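Local coordinates for GCN5-related N-acetyltransferase (Sphaerobacter thermophilus, PDB 3TT2), which probably transfers an acyl group, such as acetyl from acetyl-coenzyme A, to an acceptor molecule, at residues Ile14-Val19 with Leu63-Asp68; Ala21-Ile26 with Glu47-Trp52; Ile26-Ala31 with Asp68-Ala73; Leu85-Tyr90 with Val125-Tyr130; Ile153-Ile158 with Val306-Val311. All coordinates share one frame; numbering follows the deposited sequence. Where two conformers were deposited one is given.

Interactions 1, 2 and 3 form one cluster at the N-terminal end of the fold, their centres 9 to 14 Å apart. R16 of interaction 1 bridges to D22 of interaction 2 (NH1 to OD2, 2.9 Å); V64 pairs with A72 and A73 of interaction 3; helix 23-36 takes part in interactions 2 and 3. Interaction 4, about 20 Å from interaction 3 between centres, touches it where I30 meets Y90. Interaction 4 lies where the family is expected to bind acetyl-coenzyme A, with MES, probably from the crystallisation liquor, about 4 Å from the side chain of H129. Interaction 5, about 18 Å from interaction 4 between centres, touches it through Y130 and holds a sulfate.

Interaction 1: Ile14-Val19 with Leu63-Asp68; sequences IARAPV and LVVAPD
R16 and L63 form an antiparallel hydrogen-bonded pair, R16 N giving to L63 O at 2.9 Å and L63 N giving to R16 O at 2.8 Å. I14 and V65 make the other such pair, and between them A15 faces V64 with CA atoms 4.3 Å apart. The side chain of R16 leaves the strand on the same face as those of L63 and V65. CB, CG and CD carry the chain alongside L63, the two side chains pointing the same way; contact begins at NE. The chain bends at chi3 (105°), and NE comes to 4.0 Å from CG2 of V65. CZ lies 3.9 Å from CD2 of L63, which sits over one face of the guanidinium. At the tip NH2 meets two methyls, CD2 of L63 and CG2 of V65, each at 3.5 Å, while NH1 forms a salt bridge with D22. An alanine here would probably leave the carboxylate of D22 without its arginine mate, and CD2 of L63 and CG2 of V65 without the guanidinium they touch. CD of P18 closes beside the backbone N of L63. Strand 14-16 is the outermost in the chain on this side; strand 61-65 lies between it and strand 71-80, where V64 bonds to A72 and A73, and the side chain of L63 reaches A71 and D22.

Interaction 2: Ala21-Ile26 with Glu47-Trp52; sequences ADAPAI and EVLRDW
A23 meets V48, L49 and W52 at once, with its CB directed at the 47-52 segment. That methyl lies 3.6 Å from CD2 of L49, 3.8 Å from CG1 of V48 and 3.8 Å from CZ3 of W52. The CA atoms of A23 and V48 are 5.8 Å apart, an approach that the small alanine side chain permits where helices 23-36 and 45-51 come together. W52 brings the six-membered ring of its indole (CZ2, CZ3, CH2) to the same place. Its CG is anti to the carbonyl carbon (chi1 -83°), and the six-membered ring lies beside A23. There CH2 lies 3.7 Å from the backbone N of A23. CD1 of I26 abuts the rim of the indole in its plane, 3.5 Å from CZ2, the two side chains passing at a slant. V48, four residues before W52, puts its CG1 against one face of the indole toward the rim, and so supports the ring while touching A23 with the same methyl. Its other branch, CG2, is more loosely placed against CG2 of I26 at 4.4 Å. A leucine in place of W52 would probably open a gap beside A23 and I26 and leave the hydroxyl of Y74 without the indole N-H that bonds to it. No hydrogen bond crosses between the segments: the helices are joined by apolar packing, and the one polar atom of the indole, NE1, finds its partner in Y74 of strand 71-80.

Interaction 3: Ile26-Ala31 with Asp68-Ala73; sequences IARLIA and DGEAAA
The guanidinium of R28 meets the carboxylate of E70 at its edge, with OE2 of E70 close to the guanidinium plane. The two flat groups are turned 27° from each other. OE2 lies 3.6 Å from NE of R28, a long salt bridge, and 3.7 Å from NH2. The side chains cross at about a right angle, and the bend at chi2 (83°) turns CD of E70 toward the helix side. Deeper in, L29 carries the apolar part. Its two methyls divide the strand between them: CD2 lies 3.6 Å from backbone atom C of A73 and 4.2 Å from CB of A71, while CD1 lies 3.8 Å from the carbonyl O of A72. A72 and A73 both face V64, a classic beta bulge. Helix 23-36 thus packs on strand 71-80 at the bulge, while A72 and A73 also touch L100 and L104 of helix 100-115. The axes of helix segment 26-31 and strand segment 71-73 come within 8.4 Å. The contact therefore joins a buried leucine, resting on backbone atoms and the methyl of A71, to a peripheral ion pair whose length suggests a modest, mainly electrostatic attraction.

Interaction 4: Leu85-Tyr90 with Val125-Tyr130; sequences LSVYGY and VTVQHY
The carbonyl O of L85 is approached twice from the neighbouring strand: Q128 N-H bonds to it at 2.7 Å, and the CA of V127 makes a C-H...O contact at 3.2 Å. These are the two parallel strands of the beta-alpha-beta unit 84-91, 100-115, 125-132, the core of the GNAT fold. L85 N to T126 O and V87 N to Q128 O (2.9 Å) complete the pairing. V87 O stands 4.5 Å from Y130 N, consistent with the splay between these strands that receives acetyl-coenzyme A in GNAT relatives. On one face, S86 OG accepts an N-H from NE2 of Q128 at 3.1 Å, tilted 26° from the amide plane. CG of Q128 sits in the crowded position between backbone N and carbonyl carbon (chi1 70°), the chain extends beyond it to NE2, and OE1 bonds to R314. On the other face, CB of V87 sits over the H129 ring, 3.9 Å from its centroid, a CH-pi contact; Y147 meets the same ring edge-to-face. CG2 of V87 packs on CG1 of V127. The rings of Y88 and Y130 are nearly parallel (4°) but slid apart, the hydroxyl O of Y88 3.4 Å from CE2 of Y130.

Interaction 5: Ile153-Ile158 with Val306-Val311; sequences IWVMAI and VKHRYV. With SO4 (sulfate ion), chain G.
Segments 153-158 and 306-311 pair antiparallel, their axes 4.6 Å apart at the closest, with I153 and Y310 bonded both ways and a classic beta bulge where K307 and H308 both face V155. K307 N gives to V155 O, and V155 N gives to H308 O. W154 and R309 lie side by side, pointing the same way. The arginine chain runs extended from CG to NE and lays CD over the six-membered ring of the indole, 3.8 Å from its centroid, a CH-pi contact. CG1 of V306 touches the indole at its edge, 3.7 Å from CE3. The other valine methyl, CG2, meets the selenium of M156, a selenomethionine, at 4.0 Å. Among the residues facing the other way, V155 puts CG2 at the edge of the Y310 ring, 3.8 Å from CE2. Strand 305-316, from late in the chain, runs between strands 125-132 and 148-159 of the N-terminal acetyltransferase region, which probably helps join the two halves. R309 N, in a non-hydrogen-bonded pair with W154, bonds to O3 of a sulfate (3.2 Å), probably from the crystallisation liquor. Backbone bonds and apolar contacts carry the joint; the sulfate indicates only that this N-H can bind an anion in the crystal.

Interaction 1: Ile14-Val19 with Leu63-Asp68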
# COMPACT_ATOMS: atom_id res chain seq x y z
N ILE A 14 -7.93 28.82 -1.03
CA ILE A 14 -9.16 28.22 -1.52
C ILE A 14 -9.02 26.71 -1.55
O ILE A 14 -8.07 26.17 -2.12
CB ILE A 14 -9.53 28.74 -2.93
CG1 ILE A 14 -10.52 29.92 -2.85
CG2 ILE A 14 -10.11 27.62 -3.82
CD1 ILE A 14 -10.01 31.17 -2.14
N ALA A 15 -9.96 26.03 -0.91
CA ALA A 15 -9.99 24.58 -0.95
C ALA A 15 -11.05 24.16 -1.95
O ALA A 15 -12.15 24.72 -1.97
CB ALA A 15 -10.31 24.04 0.42
N ARG A 16 -10.72 23.20 -2.80
CA ARG A 16 -11.62 22.81 -3.88
C ARG A 16 -11.32 21.39 -4.33
O ARG A 16 -10.22 20.88 -4.08
CB ARG A 16 -11.47 23.80 -5.05
CG ARG A 16 -10.99 23.17 -6.35
CD ARG A 16 -10.83 24.18 -7.45
NE ARG A 16 -9.42 24.49 -7.70
CZ ARG A 16 -8.64 23.79 -8.51
NH1 ARG A 16 -9.13 22.73 -9.14
NH2 ARG A 16 -7.37 24.13 -8.68
N ALA A 17 -12.28 20.74 -4.98
CA ALA A 17 -12.06 19.39 -5.49
C ALA A 17 -11.03 19.42 -6.62
O ALA A 17 -11.06 20.30 -7.46
CB ALA A 17 -13.35 18.79 -5.98
N PRO A 18 -10.11 18.45 -6.63
CA PRO A 18 -9.16 18.37 -7.74
C PRO A 18 -9.77 17.93 -9.08
O PRO A 18 -10.69 17.11 -9.14
CB PRO A 18 -8.16 17.31 -7.26
CG PRO A 18 -8.90 16.51 -6.30
CD PRO A 18 -9.79 17.48 -5.58
N VAL A 19 -9.23 18.50 -10.16
CA VAL A 19 -9.62 18.22 -11.53
C VAL A 19 -8.37 17.61 -12.18
O VAL A 19 -7.26 17.96 -11.80
CB VAL A 19 -10.00 19.56 -12.24
CG1 VAL A 19 -10.33 19.38 -13.72
CG2 VAL A 19 -11.15 20.23 -11.50
N LEU A 63 -7.99 19.83 -2.69
CA LEU A 63 -6.82 20.61 -3.08
C LEU A 63 -6.87 22.01 -2.48
O LEU A 63 -7.81 22.75 -2.71
CB LEU A 63 -6.74 20.71 -4.60
CG LEU A 63 -5.74 21.70 -5.19
CD1 LEU A 63 -4.37 21.32 -4.73
CD2 LEU A 63 -5.82 21.70 -6.70
N VAL A 64 -5.86 22.37 -1.69
CA VAL A 64 -5.78 23.73 -1.17
C VAL A 64 -4.96 24.56 -2.15
O VAL A 64 -3.78 24.31 -2.36
CB VAL A 64 -5.13 23.79 0.25
CG1 VAL A 64 -5.00 25.23 0.71
CG2 VAL A 64 -5.95 23.01 1.24
N VAL A 65 -5.60 25.53 -2.77
CA VAL A 65 -4.91 26.34 -3.75
C VAL A 65 -4.36 27.59 -3.08
O VAL A 65 -5.07 28.27 -2.34
CB VAL A 65 -5.79 26.69 -4.96
CG1 VAL A 65 -5.11 27.74 -5.85
CG2 VAL A 65 -6.08 25.44 -5.75
N ALA A 66 -3.09 27.85 -3.31
CA ALA A 66 -2.45 29.02 -2.74
C ALA A 66 -2.80 30.26 -3.58
O ALA A 66 -3.19 30.14 -4.75
CB ALA A 66 -0.94 28.81 -2.67
N PRO A 67 -2.69 31.45 -2.97
CA PRO A 67 -2.91 32.75 -3.62
C PRO A 67 -2.20 32.91 -4.96
O PRO A 67 -2.72 33.58 -5.85
CB PRO A 67 -2.32 33.74 -2.61
CG PRO A 67 -2.20 33.00 -1.31
CD PRO A 67 -2.64 31.58 -1.51
N ASP A 68 -1.04 32.27 -5.12
CA ASP A 68 -0.28 32.36 -6.37
C ASP A 68 -0.76 31.34 -7.42
O ASP A 68 -0.20 31.24 -8.50
CB ASP A 68 1.23 32.26 -6.13
CG ASP A 68 1.61 31.10 -5.23
OD1 ASP A 68 1.16 29.96 -5.48
OD2 ASP A 68 2.36 31.32 -4.26

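Interaction 2: Ala21-Ile26 with Glu47-Trp52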
# COMPACT_ATOMS: atom_id res chain seq x y z
N ALA A 21 -6.62 18.14 -14.62
CA ALA A 21 -5.63 19.13 -15.05
C ALA A 21 -4.72 19.59 -13.90
O ALA A 21 -3.71 20.27 -14.13
CB ALA A 21 -6.32 20.32 -15.70
N ASP A 22 -5.07 19.22 -12.68
CA ASP A 22 -4.25 19.53 -11.51
C ASP A 22 -3.17 18.47 -11.30
O ASP A 22 -2.27 18.65 -10.49
CB ASP A 22 -5.10 19.64 -10.24
CG ASP A 22 -6.03 20.84 -10.25
OD1 ASP A 22 -5.68 21.87 -10.86
OD2 ASP A 22 -7.13 20.74 -9.64
N ALA A 23 -3.27 17.36 -12.03
CA ALA A 23 -2.26 16.31 -11.94
C ALA A 23 -0.81 16.82 -11.99
O ALA A 23 -0.01 16.43 -11.14
CB ALA A 23 -2.50 15.24 -13.00
N PRO A 24 -0.47 17.68 -12.98
CA PRO A 24 0.91 18.19 -13.02
C PRO A 24 1.27 19.05 -11.82
O PRO A 24 2.36 18.89 -11.27
CB PRO A 24 0.93 19.04 -14.29
CG PRO A 24 -0.23 18.59 -15.09
CD PRO A 24 -1.26 18.23 -14.10
N ALA A 25 0.38 19.96 -11.43
CA ALA A 25 0.65 20.85 -10.31
C ALA A 25 0.86 20.05 -9.04
O ALA A 25 1.81 20.29 -8.30
CB ALA A 25 -0.50 21.83 -10.14
N ILE A 26 -0.04 19.09 -8.81
CA ILE A 26 -0.05 18.24 -7.61
C ILE A 26 1.15 17.30 -7.52
O ILE A 26 1.70 17.09 -6.45
CB ILE A 26 -1.35 17.40 -7.54
CG1 ILE A 26 -2.59 18.29 -7.40
CG2 ILE A 26 -1.29 16.42 -6.39
CD1 ILE A 26 -3.91 17.54 -7.53
N GLU A 47 1.82 9.36 -12.53
CA GLU A 47 1.45 8.53 -11.38
C GLU A 47 0.15 9.01 -10.74
O GLU A 47 -0.73 8.21 -10.43
CB GLU A 47 2.55 8.52 -10.32
CG GLU A 47 3.62 7.47 -10.56
CD GLU A 47 4.67 7.43 -9.46
OE1 GLU A 47 5.88 7.39 -9.79
OE2 GLU A 47 4.28 7.42 -8.28
N VAL A 48 0.04 10.33 -10.56
CA VAL A 48 -1.15 10.95 -9.98
C VAL A 48 -2.39 10.51 -10.76
O VAL A 48 -3.35 10.00 -10.17
CB VAL A 48 -1.02 12.49 -9.96
CG1 VAL A 48 -2.37 13.16 -9.79
CG2 VAL A 48 -0.08 12.93 -8.86
N LEU A 49 -2.35 10.69 -12.07
CA LEU A 49 -3.44 10.29 -12.97
C LEU A 49 -3.81 8.83 -12.84
O LEU A 49 -4.96 8.46 -13.05
CB LEU A 49 -3.01 10.52 -14.40
CG LEU A 49 -2.74 11.97 -14.75
CD1 LEU A 49 -1.85 12.00 -15.98
CD2 LEU A 49 -4.05 12.71 -14.98
N ARG A 50 -2.81 8.00 -12.55
CA ARG A 50 -3.01 6.57 -12.37
C ARG A 50 -3.63 6.25 -11.01
O ARG A 50 -4.52 5.41 -10.91
CB ARG A 50 -1.70 5.81 -12.52
CG ARG A 50 -1.80 4.35 -12.12
CD ARG A 50 -0.45 3.63 -12.18
NE ARG A 50 0.15 3.68 -13.51
CZ ARG A 50 1.12 4.52 -13.86
NH1 ARG A 50 1.59 5.39 -12.97
NH2 ARG A 50 1.61 4.50 -15.09
N ASP A 51 -3.15 6.91 -9.96
CA ASP A 51 -3.70 6.70 -8.63
C ASP A 51 -5.08 7.36 -8.50
O ASP A 51 -5.76 7.22 -7.49
CB ASP A 51 -2.74 7.21 -7.54
CG ASP A 51 -1.35 6.60 -7.64
OD1 ASP A 51 -1.14 5.72 -8.51
OD2 ASP A 51 -0.46 6.98 -6.85
N TRP A 52 -5.48 8.10 -9.53
CA TRP A 52 -6.80 8.71 -9.56
C TRP A 52 -7.79 7.83 -10.30
O TRP A 52 -8.96 8.19 -10.44
CB TRP A 52 -6.76 10.06 -10.25
CG TRP A 52 -6.35 11.18 -9.37
CD1 TRP A 52 -6.19 11.14 -8.01
CD2 TRP A 52 -6.03 12.51 -9.77
NE1 TRP A 52 -5.81 12.38 -7.55
CE2 TRP A 52 -5.70 13.24 -8.61
CE3 TRP A 52 -6.00 13.17 -11.01
CZ2 TRP A 52 -5.34 14.59 -8.65
CZ3 TRP A 52 -5.64 14.51 -11.04
CH2 TRP A 52 -5.31 15.20 -9.87

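Interaction 3: Ile26-Ala31 with Asp68-Ala73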
# COMPACT_ATOMS: atom_id res chain seq x y z
N ILE A 26 -0.04 19.09 -8.81
CA ILE A 26 -0.05 18.24 -7.61
C ILE A 26 1.15 17.30 -7.52
O ILE A 26 1.70 17.09 -6.45
CB ILE A 26 -1.35 17.40 -7.54
CG1 ILE A 26 -2.59 18.29 -7.40
CG2 ILE A 26 -1.29 16.42 -6.39
CD1 ILE A 26 -3.91 17.54 -7.53
N ALA A 27 1.53 16.73 -8.66
CA ALA A 27 2.72 15.90 -8.72
C ALA A 27 3.88 16.66 -8.08
O ALA A 27 4.58 16.13 -7.21
CB ALA A 27 3.04 15.58 -10.17
N ARG A 28 4.03 17.92 -8.46
CA ARG A 28 5.11 18.76 -7.96
C ARG A 28 4.99 19.02 -6.47
O ARG A 28 5.99 19.17 -5.77
CB ARG A 28 5.15 20.08 -8.72
CG ARG A 28 5.28 19.89 -10.22
CD ARG A 28 5.55 21.21 -10.91
NE ARG A 28 4.42 22.13 -10.82
CZ ARG A 28 3.58 22.38 -11.82
NH1 ARG A 28 3.75 21.78 -13.00
NH2 ARG A 28 2.58 23.24 -11.65
N LEU A 29 3.76 19.11 -5.98
CA LEU A 29 3.55 19.28 -4.55
C LEU A 29 4.07 18.06 -3.79
O LEU A 29 4.74 18.19 -2.77
CB LEU A 29 2.07 19.53 -4.26
CG LEU A 29 1.57 19.21 -2.85
CD1 LEU A 29 2.30 20.00 -1.79
CD2 LEU A 29 0.08 19.48 -2.77
N ILE A 30 3.75 16.87 -4.30
CA ILE A 30 4.23 15.63 -3.70
C ILE A 30 5.74 15.57 -3.79
O ILE A 30 6.42 15.11 -2.87
CB ILE A 30 3.70 14.39 -4.45
CG1 ILE A 30 2.20 14.50 -4.72
CG2 ILE A 30 4.03 13.14 -3.67
CD1 ILE A 30 1.39 14.74 -3.50
N ALA A 31 6.27 16.02 -4.92
CA ALA A 31 7.70 15.99 -5.15
C ALA A 31 8.41 16.88 -4.14
O ALA A 31 9.40 16.47 -3.54
CB ALA A 31 8.00 16.43 -6.56
N ASP A 68 -1.04 32.27 -5.12
CA ASP A 68 -0.28 32.36 -6.37
C ASP A 68 -0.76 31.34 -7.42
O ASP A 68 -0.20 31.24 -8.50
CB ASP A 68 1.23 32.26 -6.13
CG ASP A 68 1.61 31.10 -5.23
OD1 ASP A 68 1.16 29.96 -5.48
OD2 ASP A 68 2.36 31.32 -4.26
N GLY A 69 -1.80 30.58 -7.06
CA GLY A 69 -2.42 29.66 -7.99
C GLY A 69 -1.77 28.30 -8.03
O GLY A 69 -2.00 27.50 -8.95
N GLU A 70 -0.96 28.02 -7.02
CA GLU A 70 -0.17 26.81 -6.99
C GLU A 70 -0.71 25.97 -5.86
O GLU A 70 -1.32 26.50 -4.92
CB GLU A 70 1.30 27.15 -6.75
CG GLU A 70 2.26 25.96 -6.76
CD GLU A 70 2.70 25.56 -8.16
OE1 GLU A 70 2.30 26.24 -9.13
OE2 GLU A 70 3.44 24.56 -8.29
N ALA A 71 -0.51 24.66 -5.93
CA ALA A 71 -1.13 23.78 -4.96
C ALA A 71 -0.36 23.82 -3.64
O ALA A 71 0.78 23.35 -3.54
CB ALA A 71 -1.15 22.37 -5.51
N ALA A 72 -1.04 24.30 -2.61
CA ALA A 72 -0.46 24.45 -1.29
C ALA A 72 -0.46 23.13 -0.55
O ALA A 72 0.50 22.78 0.13
CB ALA A 72 -1.20 25.51 -0.50
N ALA A 73 -1.57 22.41 -0.66
CA ALA A 73 -1.72 21.12 0.00
C ALA A 73 -2.75 20.26 -0.73
O ALA A 73 -3.59 20.76 -1.46
CB ALA A 73 -2.11 21.32 1.47

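Interaction 4: Leu85-Tyr90 with Val125-Tyr130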
# COMPACT_ATOMS: atom_id res chain seq x y z
N LEU A 85 -10.88 4.72 7.63
CA LEU A 85 -10.56 5.64 6.58
C LEU A 85 -9.07 5.87 6.57
O LEU A 85 -8.49 6.27 7.58
CB LEU A 85 -11.29 6.95 6.80
CG LEU A 85 -11.14 7.83 5.56
CD1 LEU A 85 -11.98 7.26 4.42
CD2 LEU A 85 -11.46 9.29 5.88
N SER A 86 -8.44 5.61 5.44
CA SER A 86 -7.04 5.95 5.25
C SER A 86 -6.96 7.29 4.54
O SER A 86 -7.72 7.56 3.61
CB SER A 86 -6.35 4.87 4.41
OG SER A 86 -6.17 3.69 5.15
N VAL A 87 -6.03 8.13 4.99
CA VAL A 87 -5.93 9.49 4.48
C VAL A 87 -4.51 9.74 4.00
O VAL A 87 -3.56 9.45 4.73
CB VAL A 87 -6.32 10.52 5.57
CG1 VAL A 87 -6.10 11.93 5.07
CG2 VAL A 87 -7.74 10.33 5.99
N TYR A 88 -4.34 10.22 2.77
CA TYR A 88 -2.98 10.55 2.31
C TYR A 88 -2.85 12.04 2.06
O TYR A 88 -3.35 12.54 1.06
CB TYR A 88 -2.67 9.74 1.05
CG TYR A 88 -2.87 8.25 1.27
CD1 TYR A 88 -1.83 7.45 1.71
CD2 TYR A 88 -4.13 7.67 1.09
CE1 TYR A 88 -2.02 6.10 1.94
CE2 TYR A 88 -4.33 6.31 1.32
CZ TYR A 88 -3.27 5.54 1.74
OH TYR A 88 -3.46 4.20 1.97
N GLY A 89 -2.17 12.73 2.97
CA GLY A 89 -2.03 14.18 2.85
C GLY A 89 -0.64 14.62 2.44
O GLY A 89 0.31 13.84 2.54
N TYR A 90 -0.53 15.87 2.00
CA TYR A 90 0.76 16.51 1.72
C TYR A 90 0.60 17.99 1.92
O TYR A 90 -0.40 18.56 1.50
CB TYR A 90 1.20 16.27 0.27
CG TYR A 90 1.16 14.82 -0.13
CD1 TYR A 90 2.30 14.04 -0.09
CD2 TYR A 90 -0.04 14.23 -0.52
CE1 TYR A 90 2.25 12.71 -0.44
CE2 TYR A 90 -0.09 12.91 -0.86
CZ TYR A 90 1.05 12.15 -0.83
OH TYR A 90 0.96 10.84 -1.17
N VAL A 125 -15.17 3.14 14.47
CA VAL A 125 -14.80 3.85 13.26
C VAL A 125 -13.45 4.50 13.46
O VAL A 125 -13.28 5.26 14.41
CB VAL A 125 -15.84 4.93 12.93
CG1 VAL A 125 -15.38 5.78 11.77
CG2 VAL A 125 -17.21 4.29 12.67
N THR A 126 -12.49 4.18 12.60
CA THR A 126 -11.14 4.76 12.71
C THR A 126 -10.73 5.53 11.47
O THR A 126 -11.20 5.27 10.37
CB THR A 126 -10.05 3.69 13.03
OG1 THR A 126 -9.91 2.76 11.94
CG2 THR A 126 -10.38 2.92 14.31
N VAL A 127 -9.84 6.51 11.68
CA VAL A 127 -9.13 7.19 10.59
C VAL A 127 -7.64 6.93 10.79
O VAL A 127 -7.16 6.91 11.93
CB VAL A 127 -9.31 8.71 10.62
CG1 VAL A 127 -8.49 9.35 9.54
CG2 VAL A 127 -10.77 9.07 10.48
N GLN A 128 -6.92 6.73 9.70
CA GLN A 128 -5.51 6.44 9.81
C GLN A 128 -4.65 7.09 8.73
O GLN A 128 -5.09 7.30 7.59
CB GLN A 128 -5.29 4.94 9.83
CG GLN A 128 -5.57 4.24 8.53
CD GLN A 128 -5.48 2.74 8.67
OE1 GLN A 128 -5.67 2.21 9.76
NE2 GLN A 128 -5.19 2.06 7.57
N HIS A 129 -3.41 7.40 9.12
CA HIS A 129 -2.43 8.04 8.26
C HIS A 129 -1.17 7.20 8.22
O HIS A 129 -0.79 6.60 9.22
CB HIS A 129 -2.04 9.40 8.83
CG HIS A 129 -3.08 10.46 8.65
ND1 HIS A 129 -2.95 11.46 7.71
CD2 HIS A 129 -4.24 10.71 9.30
CE1 HIS A 129 -4.00 12.27 7.78
NE2 HIS A 129 -4.79 11.83 8.74
N TYR A 130 -0.52 7.15 7.07
CA TYR A 130 0.78 6.51 7.01
C TYR A 130 1.85 7.59 6.93
O TYR A 130 1.96 8.29 5.92
CB TYR A 130 0.89 5.61 5.81
CG TYR A 130 -0.14 4.53 5.74
CD1 TYR A 130 0.16 3.23 6.13
CD2 TYR A 130 -1.41 4.78 5.26
CE1 TYR A 130 -0.78 2.21 6.06
CE2 TYR A 130 -2.36 3.76 5.18
CZ TYR A 130 -2.03 2.48 5.59
OH TYR A 130 -2.96 1.47 5.52

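Interaction 5: Ile153-Ile158 with Val306-Val311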
# COMPACT_ATOMS: atom_id res chain seq x y z
N ILE A 153 5.35 -0.00 8.75
CA ILE A 153 5.21 -0.56 7.41
C ILE A 153 6.52 -0.34 6.67
O ILE A 153 6.99 0.80 6.54
CB ILE A 153 4.07 0.08 6.60
CG1 ILE A 153 2.71 -0.44 7.05
CG2 ILE A 153 4.20 -0.29 5.15
CD1 ILE A 153 2.19 0.17 8.31
N TRP A 154 7.11 -1.42 6.18
CA TRP A 154 8.36 -1.31 5.48
C TRP A 154 8.17 -1.52 3.99
O TRP A 154 7.58 -2.51 3.56
CB TRP A 154 9.34 -2.33 5.99
CG TRP A 154 9.64 -2.24 7.44
CD1 TRP A 154 8.93 -2.81 8.45
CD2 TRP A 154 10.73 -1.56 8.06
NE1 TRP A 154 9.52 -2.54 9.66
CE2 TRP A 154 10.63 -1.76 9.45
CE3 TRP A 154 11.79 -0.79 7.57
CZ2 TRP A 154 11.53 -1.23 10.36
CZ3 TRP A 154 12.69 -0.26 8.47
CH2 TRP A 154 12.56 -0.48 9.85
N VAL A 155 8.68 -0.58 3.20
CA VAL A 155 8.73 -0.76 1.76
C VAL A 155 10.10 -1.30 1.35
O VAL A 155 11.11 -0.60 1.46
CB VAL A 155 8.48 0.55 1.03
CG1 VAL A 155 8.29 0.29 -0.43
CG2 VAL A 155 7.25 1.23 1.62
N MSE A 156 10.12 -2.54 0.86
CA MSE A 156 11.35 -3.20 0.43
C MSE A 156 11.51 -2.96 -1.05
O MSE A 156 10.53 -2.85 -1.78
CB MSE A 156 11.32 -4.69 0.75
CG MSE A 156 11.01 -5.00 2.20
SE MSE A 156 12.21 -4.21 3.56
CE MSE A 156 13.88 -5.19 3.20
N ALA A 157 12.74 -2.83 -1.51
CA ALA A 157 12.98 -2.62 -2.93
C ALA A 157 14.13 -3.49 -3.39
O ALA A 157 14.96 -3.91 -2.57
CB ALA A 157 13.27 -1.20 -3.17
N ILE A 158 14.15 -3.82 -4.67
CA ILE A 158 15.31 -4.52 -5.24
C ILE A 158 15.53 -4.15 -6.70
O ILE A 158 14.58 -4.08 -7.48
CB ILE A 158 15.20 -6.06 -5.09
CG1 ILE A 158 16.53 -6.71 -5.46
CG2 ILE A 158 14.04 -6.62 -5.90
CD1 ILE A 158 16.54 -8.22 -5.45
N VAL A 306 15.91 -1.85 2.36
CA VAL A 306 14.87 -0.94 2.81
C VAL A 306 14.82 0.34 1.96
O VAL A 306 15.77 1.11 1.90
CB VAL A 306 15.06 -0.59 4.31
CG1 VAL A 306 14.01 0.36 4.82
CG2 VAL A 306 15.02 -1.85 5.15
N LYS A 307 13.68 0.58 1.32
CA LYS A 307 13.45 1.83 0.60
C LYS A 307 13.05 2.88 1.63
O LYS A 307 13.84 3.77 1.95
CB LYS A 307 12.37 1.68 -0.47
CG LYS A 307 12.23 2.88 -1.33
CD LYS A 307 11.31 2.63 -2.50
CE LYS A 307 11.33 3.80 -3.47
NZ LYS A 307 10.05 3.88 -4.26
N HIS A 308 11.84 2.78 2.16
CA HIS A 308 11.43 3.66 3.26
C HIS A 308 10.55 2.94 4.28
O HIS A 308 10.08 1.83 4.05
CB HIS A 308 10.83 5.00 2.80
CG HIS A 308 10.10 4.95 1.49
ND1 HIS A 308 10.51 5.69 0.40
CD2 HIS A 308 8.97 4.31 1.12
CE1 HIS A 308 9.68 5.46 -0.61
NE2 HIS A 308 8.73 4.65 -0.19
N ARG A 309 10.40 3.57 5.44
CA ARG A 309 9.66 3.02 6.56
C ARG A 309 8.53 3.97 6.91
O ARG A 309 8.76 5.17 7.11
CB ARG A 309 10.59 2.90 7.76
CG ARG A 309 9.90 2.58 9.08
CD ARG A 309 10.92 2.55 10.18
NE ARG A 309 10.37 2.64 11.53
CZ ARG A 309 10.82 3.49 12.44
NH1 ARG A 309 11.80 4.33 12.12
NH2 ARG A 309 10.28 3.51 13.66
N TYR A 310 7.32 3.46 7.01
CA TYR A 310 6.23 4.31 7.45
C TYR A 310 5.75 3.83 8.81
O TYR A 310 5.84 2.64 9.13
CB TYR A 310 5.06 4.28 6.45
CG TYR A 310 5.34 4.89 5.10
CD1 TYR A 310 4.94 6.18 4.79
CD2 TYR A 310 5.97 4.16 4.12
CE1 TYR A 310 5.17 6.73 3.54
CE2 TYR A 310 6.22 4.70 2.88
CZ TYR A 310 5.82 5.98 2.59
OH TYR A 310 6.07 6.49 1.34
N VAL A 311 5.26 4.76 9.61
CA VAL A 311 4.60 4.42 10.86
C VAL A 311 3.12 4.70 10.68
O VAL A 311 2.72 5.82 10.37
CB VAL A 311 5.11 5.24 12.04
CG1 VAL A 311 4.38 4.82 13.33
CG2 VAL A 311 6.59 5.04 12.19
S SO4 G . 13.09 6.18 6.66
O1 SO4 G . 13.29 4.92 7.39
O2 SO4 G . 13.85 6.15 5.40
O3 SO4 G . 11.67 6.35 6.35
O4 SO4 G . 13.54 7.29 7.49